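Local coordinates for protein fervidolysin (Fervidobacterium pennivorans, PDB 1R6V) that degrades keratin into peptides as a subtilisin-like serine protease, allowing its bacterium to grow on native feathers, at residues A[445-454]-A[485-495]. The protein carries 1 engineered substitution. Residues are numbered along the deposited sequence; the frame is centred on the assembly and turned at random.
Sequences GGVEEFQVVV and DGIARFPHIDS
Arg489 grips Glu449 side-on, with NE and NH2 both directed at one carboxylate oxygen. Arg489 NH2 lies 2.7 Å from Glu449 OE2, on its syn lone pair. Arg489 NE, 3.1 Å from Glu449 OE2, meets it from above the carboxylate plane; the two planes stand 76° apart. Arg489 reaches its partner by bending at chi3 (74°). Alongside it runs Gln451, whose carboxamide also lies over Ile487, with Gln451 CD 3.7 Å from Ile487 CG2. Further along this face Val453 CG1 packs 3.9 Å from Ile487 CG1.

Beneath these side chains, strands 449-454 and 487-491 pair antiparallel. Phe450 with Phe490 and Val452 with Ala488 are hydrogen-bonded pairs, each joined in both directions, and Val454 N adds a 2.8 Å bond to Gly486 O. Both chains turn a corner together at Glu448 and His492. There His492 N bonds Glu448 O, while Glu448 CA sits 4.2 Å from the imidazole centroid in a CH-pi contact. Past the corner Val447 N bonds Ile493 O and Ser495 N bonds Gly445 O; a water bridges Gly445 N and Ser495 OG.

The face bearing Val447, Phe450, Val452, Ala488, Phe490 and Ile493 is apolar. Phe450 CD2 lies 4.1 Å from Phe490 CD1, and Ile493 CD1 packs on Phe450 CB. Met470 of strand 466-471, in the opposing sheet, touches all three.

The chemistry is that of one layer of a beta-sandwich in the Ig-like domain: its hydrophobic side is turned to the second sheet, whereas the mixed face of Glu449, Gln451, Val453, Ile487, Arg489 and Pro491 carries an ion pair tying neighbouring strands together and meets the catalytic domain, where Pro491 packs on helix 275-286 and Lys278 NZ bonds Arg489 O.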
loop_
_atom_site.group_PDB
_atom_site.type_symbol
_atom_site.label_atom_id
_atom_site.label_comp_id
_atom_site.label_asym_id
_atom_site.label_seq_id
_atom_site.Cartn_x
_atom_site.Cartn_y
_atom_site.Cartn_z
ATOM N N GLY A 445 5.061 23.803 -4.975
ATOM C CA GLY A 445 4.651 22.737 -5.873
ATOM C C GLY A 445 4.260 21.461 -5.153
ATOM O O GLY A 445 3.705 20.560 -5.772
ATOM N N GLY A 446 4.551 21.380 -3.859
ATOM C CA GLY A 446 4.195 20.184 -3.102
ATOM C C GLY A 446 4.006 20.484 -1.630
ATOM O O GLY A 446 4.256 21.610 -1.183
ATOM N N VAL A 447 3.526 19.500 -0.873
ATOM C CA VAL A 447 3.345 19.661 0.568
ATOM C C VAL A 447 3.916 18.422 1.253
ATOM O O VAL A 447 3.857 17.310 0.716
ATOM C CB VAL A 447 1.855 19.816 0.977
ATOM C CG1 VAL A 447 1.292 21.130 0.442
ATOM C CG2 VAL A 447 1.048 18.639 0.464
ATOM N N GLU A 448 4.489 18.619 2.435
ATOM C CA GLU A 448 5.049 17.501 3.176
ATOM C C GLU A 448 3.969 16.483 3.491
ATOM O O GLU A 448 4.212 15.277 3.451
ATOM C CB GLU A 448 5.702 18.002 4.467
ATOM C CG GLU A 448 7.032 18.670 4.195
ATOM C CD GLU A 448 7.618 19.334 5.415
ATOM O OE1 GLU A 448 7.643 18.694 6.487
ATOM O OE2 GLU A 448 8.066 20.495 5.291
ATOM N N GLU A 449 2.774 16.979 3.795
ATOM C CA GLU A 449 1.663 16.100 4.107
ATOM C C GLU A 449 0.300 16.764 4.012
ATOM O O GLU A 449 0.104 17.894 4.464
ATOM C CB GLU A 449 1.811 15.502 5.512
ATOM C CG GLU A 449 0.667 14.548 5.866
ATOM C CD GLU A 449 1.093 13.439 6.808
ATOM O OE1 GLU A 449 1.765 12.487 6.353
ATOM O OE2 GLU A 449 0.767 13.529 8.005
ATOM N N PHE A 450 -0.632 16.047 3.397
ATOM C CA PHE A 450 -2.018 16.488 3.288
ATOM C C PHE A 450 -2.816 15.340 3.902
ATOM O O PHE A 450 -2.509 14.179 3.645
ATOM C CB PHE A 450 -2.435 16.662 1.821
ATOM C CG PHE A 450 -3.889 16.976 1.651
ATOM C CD1 PHE A 450 -4.418 18.170 2.145
ATOM C CD2 PHE A 450 -4.743 16.056 1.036
ATOM C CE1 PHE A 450 -5.781 18.444 2.035
ATOM C CE2 PHE A 450 -6.106 16.311 0.917
ATOM C CZ PHE A 450 -6.633 17.506 1.416
ATOM N N GLN A 451 -3.811 15.648 4.723
ATOM C CA GLN A 451 -4.617 14.571 5.309
ATOM C C GLN A 451 -6.092 14.811 5.099
ATOM O O GLN A 451 -6.540 15.956 5.042
ATOM C CB GLN A 451 -4.375 14.455 6.813
ATOM C CG GLN A 451 -2.974 14.028 7.215
ATOM C CD GLN A 451 -2.857 13.773 8.709
ATOM O OE1 GLN A 451 -3.589 14.360 9.508
ATOM N NE2 GLN A 451 -1.927 12.903 9.093
ATOM N N VAL A 452 -6.847 13.724 4.958
ATOM C CA VAL A 452 -8.294 13.813 4.850
ATOM C C VAL A 452 -8.735 13.009 6.074
ATOM O O VAL A 452 -8.347 11.853 6.239
ATOM C CB VAL A 452 -8.853 13.195 3.533
ATOM C CG1 VAL A 452 -10.390 13.239 3.551
ATOM C CG2 VAL A 452 -8.347 14.003 2.317
ATOM N N VAL A 453 -9.492 13.652 6.953
ATOM C CA VAL A 453 -9.969 13.019 8.179
ATOM C C VAL A 453 -11.482 12.870 8.084
ATOM O O VAL A 453 -12.195 13.869 8.039
ATOM C CB VAL A 453 -9.641 13.882 9.416
ATOM C CG1 VAL A 453 -9.965 13.108 10.690
ATOM C CG2 VAL A 453 -8.164 14.294 9.403
ATOM N N VAL A 454 -11.964 11.628 8.051
ATOM C CA VAL A 454 -13.409 11.356 7.948
ATOM C C VAL A 454 -13.905 10.874 9.311
ATOM O O VAL A 454 -13.344 9.940 9.871
ATOM C CB VAL A 454 -13.690 10.255 6.890
ATOM C CG1 VAL A 454 -15.206 10.092 6.667
ATOM C CG2 VAL A 454 -12.991 10.605 5.576
ATOM N N ASP A 485 -8.362 5.600 12.719
ATOM C CA ASP A 485 -8.706 6.905 13.271
ATOM C C ASP A 485 -9.353 7.818 12.240
ATOM O O ASP A 485 -9.486 9.017 12.468
ATOM C CB ASP A 485 -7.479 7.589 13.872
ATOM C CG ASP A 485 -6.848 6.775 14.995
ATOM O OD1 ASP A 485 -7.592 6.150 15.790
ATOM O OD2 ASP A 485 -5.601 6.769 15.091
ATOM N N GLY A 486 -9.748 7.239 11.107
ATOM C CA GLY A 486 -10.411 8.004 10.065
ATOM C C GLY A 486 -9.505 8.874 9.214
ATOM O O GLY A 486 -9.971 9.673 8.400
ATOM N N ILE A 487 -8.206 8.707 9.373
ATOM C CA ILE A 487 -7.286 9.535 8.610
ATOM C C ILE A 487 -6.681 8.857 7.392
ATOM O O ILE A 487 -6.224 7.720 7.467
ATOM C CB ILE A 487 -6.150 10.044 9.524
ATOM C CG1 ILE A 487 -6.755 10.840 10.684
ATOM C CG2 ILE A 487 -5.168 10.904 8.719
ATOM C CD1 ILE A 487 -5.810 11.085 11.840
ATOM N N ALA A 488 -6.704 9.558 6.259
ATOM C CA ALA A 488 -6.088 9.066 5.031
ATOM C C ALA A 488 -4.969 10.093 4.863
ATOM O O ALA A 488 -5.238 11.295 4.767
ATOM C CB ALA A 488 -7.062 9.134 3.851
ATOM N N ARG A 489 -3.727 9.621 4.853
ATOM C CA ARG A 489 -2.567 10.502 4.763
ATOM C C ARG A 489 -1.952 10.488 3.388
ATOM O O ARG A 489 -1.770 9.425 2.794
ATOM C CB ARG A 489 -1.482 10.078 5.765
ATOM C CG ARG A 489 -1.955 9.873 7.190
ATOM C CD ARG A 489 -0.794 9.420 8.079
ATOM N NE ARG A 489 0.133 10.513 8.369
ATOM C CZ ARG A 489 1.092 10.469 9.292
ATOM N NH1 ARG A 489 1.268 9.377 10.030
ATOM N NH2 ARG A 489 1.872 11.526 9.489
ATOM N N PHE A 490 -1.598 11.680 2.905
ATOM C CA PHE A 490 -0.987 11.835 1.589
ATOM C C PHE A 490 0.341 12.575 1.730
ATOM O O PHE A 490 0.373 13.794 1.650
ATOM C CB PHE A 490 -1.923 12.643 0.678
ATOM C CG PHE A 490 -3.223 11.942 0.388
ATOM C CD1 PHE A 490 -4.288 12.013 1.279
ATOM C CD2 PHE A 490 -3.363 11.187 -0.768
ATOM C CE1 PHE A 490 -5.482 11.337 1.025
ATOM C CE2 PHE A 490 -4.550 10.505 -1.036
ATOM C CZ PHE A 490 -5.609 10.581 -0.137
ATOM N N PRO A 491 1.452 11.845 1.898
ATOM C CA PRO A 491 2.741 12.523 2.042
ATOM C C PRO A 491 3.408 12.943 0.753
ATOM O O PRO A 491 3.340 12.247 -0.262
ATOM C CB PRO A 491 3.591 11.510 2.805
ATOM C CG PRO A 491 3.040 10.188 2.355
ATOM C CD PRO A 491 1.555 10.400 2.179
ATOM N N HIS A 492 4.037 14.110 0.812
ATOM C CA HIS A 492 4.806 14.617 -0.307
ATOM C C HIS A 492 4.114 14.615 -1.653
ATOM O O HIS A 492 4.731 14.316 -2.658
ATOM C CB HIS A 492 6.113 13.827 -0.353
ATOM C CG HIS A 492 6.923 14.000 0.890
ATOM N ND1 HIS A 492 7.713 15.109 1.100
ATOM C CD2 HIS A 492 6.947 13.294 2.045
ATOM C CE1 HIS A 492 8.179 15.086 2.336
ATOM N NE2 HIS A 492 7.727 13.997 2.930
ATOM N N ILE A 493 2.840 14.991 -1.656
ATOM C CA ILE A 493 2.075 15.074 -2.884
ATOM C C ILE A 493 2.120 16.520 -3.406
ATOM O O ILE A 493 2.570 17.438 -2.715
ATOM C CB ILE A 493 0.577 14.677 -2.689
ATOM C CG1 ILE A 493 -0.122 15.633 -1.716
ATOM C CG2 ILE A 493 0.485 13.228 -2.176
ATOM C CD1 ILE A 493 -1.666 15.540 -1.791
ATOM N N ASP A 494 1.659 16.701 -4.638
ATOM C CA ASP A 494 1.615 18.031 -5.254
ATOM C C ASP A 494 0.657 18.985 -4.539
ATOM O O ASP A 494 -0.406 18.581 -4.041
ATOM C CB ASP A 494 1.085 17.971 -6.699
ATOM C CG ASP A 494 2.055 17.378 -7.679
ATOM O OD1 ASP A 494 3.240 17.179 -7.330
ATOM O OD2 ASP A 494 1.618 17.125 -8.836
ATOM N N SER A 495 1.015 20.263 -4.526
ATOM C CA SER A 495 0.093 21.255 -3.994
ATOM C C SER A 495 -0.752 21.575 -5.247
ATOM O O SER A 495 -0.348 21.252 -6.363
ATOM C CB SER A 495 0.837 22.499 -3.522
ATOM O OG SER A 495 1.652 23.021 -4.558
HETATM O O HOH W 1 3.026 25.347 -3.543
#